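Local coordinates for protein arginase (RocF) (Helicobacter pylori, PDB 4G3H) that carries two manganese ions and probably uses them to hydrolyse L-arginine to L-ornithine and urea, as other arginases do, at residues S255-L267 with Q297-C309. Sequence-based numbering, arbitrary orientation.
Sequences SFDELKQLLGLLL and QVLEILDLIINSC
The ring of Phe256 lies between the side chain of Gln297 on one face and the aliphatic part of Lys260, from its own helix, on the other, offset toward the rim. Gln297 CG makes a CH-pi contact 3.9 Å from the centroid of the Phe256 ring, almost on the ring normal. Glu300 reaches the ring edge, with OE1 3.4 Å from CZ of Phe256 and the carboxylate plane steeply turned, 77° from the ring. Phe256 gets there because its CG stands anti to the backbone N (chi1 174°), which swings the ring across to the partner helix.

Toward the C-terminal ends of both helices, packing is aliphatic and knobs-into-holes. Ile301 fits among Phe256, Leu259, Lys260 and Leu263, its CG2 methyl 3.6 Å from CD1 of Leu263. Leu304 is the next knob, held by Lys260, Leu263, Gly264 and Leu267, while Leu267 is a knob in the reverse direction, seated among Leu304, Ile305, Ser308 and Cys309.

Polar links are few, and no direct hydrogen bond joins the helices. Lys260 NZ is salt-bridged to Asp257 OD1 at 3.0 Å; Glu300 OE1, 4.2 Å from that same NZ, probably adds a weaker attraction. One water donates to both Gly264 O and Ser308 OG, and the Ser308 hydroxyl in turn donates to Leu304 O at 2.8 Å.

Segments 256-267 and 297-309 run nearly parallel, 15° apart, and their helices, 256-269 and 293-309, are neighbours along the parallel sheet of this alpha/beta arginase fold. Leu267 and Ile305 rest on strand 274-280, which lies between the two helices in sequence, while helices 212-223 and 16-30 flank the pair.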
loop_
_atom_site.group_PDB
_atom_site.type_symbol
_atom_site.label_atom_id
_atom_site.label_comp_id
_atom_site.label_asym_id
_atom_site.label_seq_id
_atom_site.Cartn_x
_atom_site.Cartn_y
_atom_site.Cartn_z
ATOM N N SER A 255 1.249 4.332 18.104
ATOM C CA SER A 255 2.445 3.810 18.744
ATOM C C SER A 255 2.710 2.488 18.034
ATOM O O SER A 255 1.832 1.954 17.358
ATOM C CB SER A 255 2.180 3.527 20.213
ATOM O OG SER A 255 1.296 2.423 20.347
ATOM N N PHE A 256 3.912 1.957 18.193
ATOM C CA PHE A 256 4.271 0.688 17.580
ATOM C C PHE A 256 3.302 -0.421 18.020
ATOM O O PHE A 256 2.836 -1.210 17.195
ATOM C CB PHE A 256 5.710 0.338 17.967
ATOM C CG PHE A 256 6.158 -1.022 17.514
ATOM C CD1 PHE A 256 6.076 -1.391 16.177
ATOM C CD2 PHE A 256 6.699 -1.923 18.428
ATOM C CE1 PHE A 256 6.530 -2.638 15.755
ATOM C CE2 PHE A 256 7.157 -3.172 18.019
ATOM C CZ PHE A 256 7.074 -3.533 16.679
ATOM N N ASP A 257 2.986 -0.473 19.313
ATOM C CA ASP A 257 2.074 -1.499 19.838
ATOM C C ASP A 257 0.633 -1.321 19.366
ATOM O O ASP A 257 -0.092 -2.305 19.168
ATOM C CB ASP A 257 2.112 -1.519 21.368
ATOM C CG ASP A 257 3.386 -2.139 21.905
ATOM O OD1 ASP A 257 3.681 -3.296 21.537
ATOM O OD2 ASP A 257 4.089 -1.479 22.694
ATOM N N GLU A 258 0.213 -0.074 19.193
ATOM C CA GLU A 258 -1.131 0.192 18.715
ATOM C C GLU A 258 -1.273 -0.365 17.295
ATOM O O GLU A 258 -2.261 -1.036 16.985
ATOM C CB GLU A 258 -1.417 1.698 18.750
ATOM C CG GLU A 258 -1.903 2.175 20.110
ATOM C CD GLU A 258 -1.858 3.686 20.275
ATOM O OE1 GLU A 258 -2.433 4.184 21.267
ATOM O OE2 GLU A 258 -1.249 4.374 19.426
ATOM N N LEU A 259 -0.280 -0.100 16.442
ATOM C CA LEU A 259 -0.298 -0.596 15.062
ATOM C C LEU A 259 -0.337 -2.119 15.057
ATOM O O LEU A 259 -1.112 -2.721 14.315
ATOM C CB LEU A 259 0.934 -0.103 14.274
ATOM C CG LEU A 259 1.122 -0.693 12.860
ATOM C CD1 LEU A 259 -0.112 -0.424 12.012
ATOM C CD2 LEU A 259 2.334 -0.098 12.196
ATOM N N LYS A 260 0.502 -2.740 15.886
ATOM C CA LYS A 260 0.534 -4.201 15.990
ATOM C C LYS A 260 -0.828 -4.751 16.400
ATOM O O LYS A 260 -1.275 -5.773 15.883
ATOM C CB LYS A 260 1.601 -4.644 17.001
ATOM C CG LYS A 260 3.011 -4.698 16.417
ATOM C CD LYS A 260 4.087 -4.520 17.480
ATOM C CE LYS A 260 3.954 -5.508 18.622
ATOM N NZ LYS A 260 5.012 -5.285 19.647
ATOM N N GLN A 261 -1.484 -4.071 17.333
ATOM C CA GLN A 261 -2.799 -4.494 17.786
ATOM C C GLN A 261 -3.831 -4.330 16.676
ATOM O O GLN A 261 -4.617 -5.242 16.415
ATOM C CB GLN A 261 -3.228 -3.684 19.010
ATOM C CG GLN A 261 -2.648 -4.205 20.306
ATOM C CD GLN A 261 -2.593 -3.145 21.381
ATOM O OE1 GLN A 261 -3.578 -2.435 21.622
ATOM N NE2 GLN A 261 -1.442 -3.032 22.042
ATOM N N LEU A 262 -3.831 -3.168 16.028
ATOM C CA LEU A 262 -4.782 -2.926 14.949
ATOM C C LEU A 262 -4.549 -3.926 13.822
ATOM O O LEU A 262 -5.494 -4.510 13.302
ATOM C CB LEU A 262 -4.651 -1.503 14.400
ATOM C CG LEU A 262 -5.575 -1.181 13.217
ATOM C CD1 LEU A 262 -7.039 -1.172 13.692
ATOM C CD2 LEU A 262 -5.208 0.171 12.614
ATOM N N LEU A 263 -3.290 -4.119 13.445
ATOM C CA LEU A 263 -2.959 -5.056 12.378
ATOM C C LEU A 263 -3.427 -6.477 12.669
ATOM O O LEU A 263 -4.021 -7.129 11.813
ATOM C CB LEU A 263 -1.450 -5.069 12.134
ATOM C CG LEU A 263 -0.940 -4.237 10.960
ATOM C CD1 LEU A 263 0.570 -4.416 10.848
ATOM C CD2 LEU A 263 -1.637 -4.682 9.670
ATOM N N GLY A 264 -3.149 -6.957 13.877
ATOM C CA GLY A 264 -3.547 -8.305 14.246
ATOM C C GLY A 264 -5.044 -8.539 14.142
ATOM O O GLY A 264 -5.487 -9.583 13.653
ATOM N N LEU A 265 -5.819 -7.562 14.605
ATOM C CA LEU A 265 -7.277 -7.636 14.571
ATOM C C LEU A 265 -7.812 -7.596 13.141
ATOM O O LEU A 265 -8.713 -8.358 12.781
ATOM C CB LEU A 265 -7.868 -6.479 15.378
ATOM C CG LEU A 265 -8.318 -6.772 16.811
ATOM C CD1 LEU A 265 -7.350 -7.707 17.509
ATOM C CD2 LEU A 265 -8.447 -5.451 17.558
ATOM N N LEU A 266 -7.263 -6.703 12.324
ATOM C CA LEU A 266 -7.708 -6.599 10.945
ATOM C C LEU A 266 -7.383 -7.876 10.173
ATOM O O LEU A 266 -8.197 -8.352 9.377
ATOM C CB LEU A 266 -7.048 -5.402 10.250
ATOM C CG LEU A 266 -7.490 -3.981 10.614
ATOM C CD1 LEU A 266 -6.711 -3.009 9.757
ATOM C CD2 LEU A 266 -8.981 -3.795 10.378
ATOM N N LEU A 267 -6.190 -8.421 10.397
ATOM C CA LEU A 267 -5.780 -9.632 9.698
ATOM C C LEU A 267 -6.653 -10.820 10.094
ATOM O O LEU A 267 -7.017 -11.645 9.254
ATOM C CB LEU A 267 -4.310 -9.951 9.989
ATOM C CG LEU A 267 -3.295 -8.917 9.485
ATOM C CD1 LEU A 267 -1.880 -9.351 9.842
ATOM C CD2 LEU A 267 -3.444 -8.758 7.979
ATOM N N GLN A 297 11.546 -3.093 14.459
ATOM C CA GLN A 297 10.105 -2.897 14.534
ATOM C C GLN A 297 9.420 -3.275 13.222
ATOM O O GLN A 297 8.389 -3.951 13.229
ATOM C CB GLN A 297 9.786 -1.448 14.910
ATOM C CG GLN A 297 10.199 -1.112 16.334
ATOM C CD GLN A 297 9.859 0.309 16.731
ATOM O OE1 GLN A 297 10.203 1.257 16.030
ATOM N NE2 GLN A 297 9.191 0.462 17.867
ATOM N N VAL A 298 9.998 -2.846 12.104
ATOM C CA VAL A 298 9.448 -3.156 10.789
ATOM C C VAL A 298 9.474 -4.677 10.593
ATOM O O VAL A 298 8.474 -5.288 10.196
ATOM C CB VAL A 298 10.267 -2.449 9.674
ATOM C CG1 VAL A 298 9.755 -2.848 8.296
ATOM C CG2 VAL A 298 10.163 -0.936 9.842
ATOM N N LEU A 299 10.616 -5.289 10.893
ATOM C CA LEU A 299 10.746 -6.732 10.764
ATOM C C LEU A 299 9.703 -7.449 11.621
ATOM O O LEU A 299 9.209 -8.507 11.247
ATOM C CB LEU A 299 12.165 -7.171 11.147
ATOM C CG LEU A 299 13.191 -6.903 10.039
ATOM C CD1 LEU A 299 14.594 -7.228 10.517
ATOM C CD2 LEU A 299 12.834 -7.741 8.824
ATOM N N GLU A 300 9.366 -6.868 12.766
ATOM C CA GLU A 300 8.352 -7.457 13.636
ATOM C C GLU A 300 6.972 -7.308 12.998
ATOM O O GLU A 300 6.138 -8.205 13.096
ATOM C CB GLU A 300 8.385 -6.798 15.015
ATOM C CG GLU A 300 9.574 -7.237 15.861
ATOM C CD GLU A 300 9.682 -6.483 17.175
ATOM O OE1 GLU A 300 8.656 -6.349 17.875
ATOM O OE2 GLU A 300 10.798 -6.037 17.510
ATOM N N ILE A 301 6.739 -6.176 12.340
ATOM C CA ILE A 301 5.475 -5.938 11.647
ATOM C C ILE A 301 5.345 -7.036 10.586
ATOM O O ILE A 301 4.291 -7.662 10.432
ATOM C CB ILE A 301 5.476 -4.574 10.909
ATOM C CG1 ILE A 301 5.782 -3.432 11.883
ATOM C CG2 ILE A 301 4.136 -4.353 10.220
ATOM C CD1 ILE A 301 4.703 -3.165 12.889
ATOM N N LEU A 302 6.433 -7.263 9.861
ATOM C CA LEU A 302 6.461 -8.275 8.809
ATOM C C LEU A 302 6.223 -9.685 9.356
ATOM O O LEU A 302 5.437 -10.439 8.779
ATOM C CB LEU A 302 7.785 -8.195 8.032
ATOM C CG LEU A 302 7.863 -7.355 6.736
ATOM C CD1 LEU A 302 6.662 -6.418 6.587
ATOM C CD2 LEU A 302 9.168 -6.571 6.723
ATOM N N ASP A 303 6.883 -10.041 10.462
ATOM C CA ASP A 303 6.677 -11.363 11.068
ATOM C C ASP A 303 5.203 -11.558 11.409
ATOM O O ASP A 303 4.635 -12.619 11.173
ATOM C CB ASP A 303 7.475 -11.529 12.366
ATOM C CG ASP A 303 8.966 -11.577 12.140
ATOM O OD1 ASP A 303 9.402 -12.117 11.100
ATOM O OD2 ASP A 303 9.705 -11.085 13.020
ATOM N N LEU A 304 4.601 -10.527 11.989
ATOM C CA LEU A 304 3.200 -10.571 12.371
ATOM C C LEU A 304 2.302 -10.804 11.154
ATOM O O LEU A 304 1.381 -11.619 11.199
ATOM C CB LEU A 304 2.824 -9.264 13.076
ATOM C CG LEU A 304 1.398 -9.071 13.588
ATOM C CD1 LEU A 304 1.398 -8.034 14.688
ATOM C CD2 LEU A 304 0.493 -8.639 12.460
ATOM N N ILE A 305 2.566 -10.087 10.070
ATOM C CA ILE A 305 1.775 -10.240 8.853
ATOM C C ILE A 305 1.973 -11.623 8.249
ATOM O O ILE A 305 1.010 -12.310 7.893
ATOM C CB ILE A 305 2.182 -9.208 7.791
ATOM C CG1 ILE A 305 1.914 -7.796 8.312
ATOM C CG2 ILE A 305 1.442 -9.488 6.488
ATOM C CD1 ILE A 305 2.405 -6.700 7.386
ATOM N N ILE A 306 3.233 -12.025 8.131
ATOM C CA ILE A 306 3.565 -13.317 7.553
ATOM C C ILE A 306 3.014 -14.482 8.360
ATOM O O ILE A 306 2.397 -15.399 7.802
ATOM C CB ILE A 306 5.082 -13.467 7.415
ATOM C CG1 ILE A 306 5.601 -12.420 6.420
ATOM C CG2 ILE A 306 5.432 -14.883 6.938
ATOM C CD1 ILE A 306 7.116 -12.340 6.335
ATOM N N ASN A 307 3.218 -14.443 9.674
ATOM C CA ASN A 307 2.743 -15.515 10.535
ATOM C C ASN A 307 1.223 -15.638 10.602
ATOM O O ASN A 307 0.697 -16.717 10.857
ATOM C CB ASN A 307 3.343 -15.371 11.934
ATOM C CG ASN A 307 4.843 -15.641 11.946
ATOM O OD1 ASN A 307 5.315 -16.572 11.295
ATOM N ND2 ASN A 307 5.593 -14.832 12.685
ATOM N N SER A 308 0.510 -14.549 10.356
ATOM C CA SER A 308 -0.950 -14.600 10.383
ATOM C C SER A 308 -1.521 -15.055 9.044
ATOM O O SER A 308 -2.481 -15.818 9.006
ATOM C CB SER A 308 -1.534 -13.226 10.720
ATOM O OG SER A 308 -1.072 -12.776 11.980
ATOM N N CYS A 309 -0.920 -14.598 7.949
ATOM C CA CYS A 309 -1.412 -14.928 6.613
ATOM C C CYS A 309 -0.935 -16.240 5.992
ATOM O O CYS A 309 -1.556 -16.731 5.049
ATOM C CB CYS A 309 -1.091 -13.781 5.644
ATOM S SG CYS A 309 -1.763 -12.166 6.133
HETATM O O HOH W 1 -3.857 -12.193 13.137
#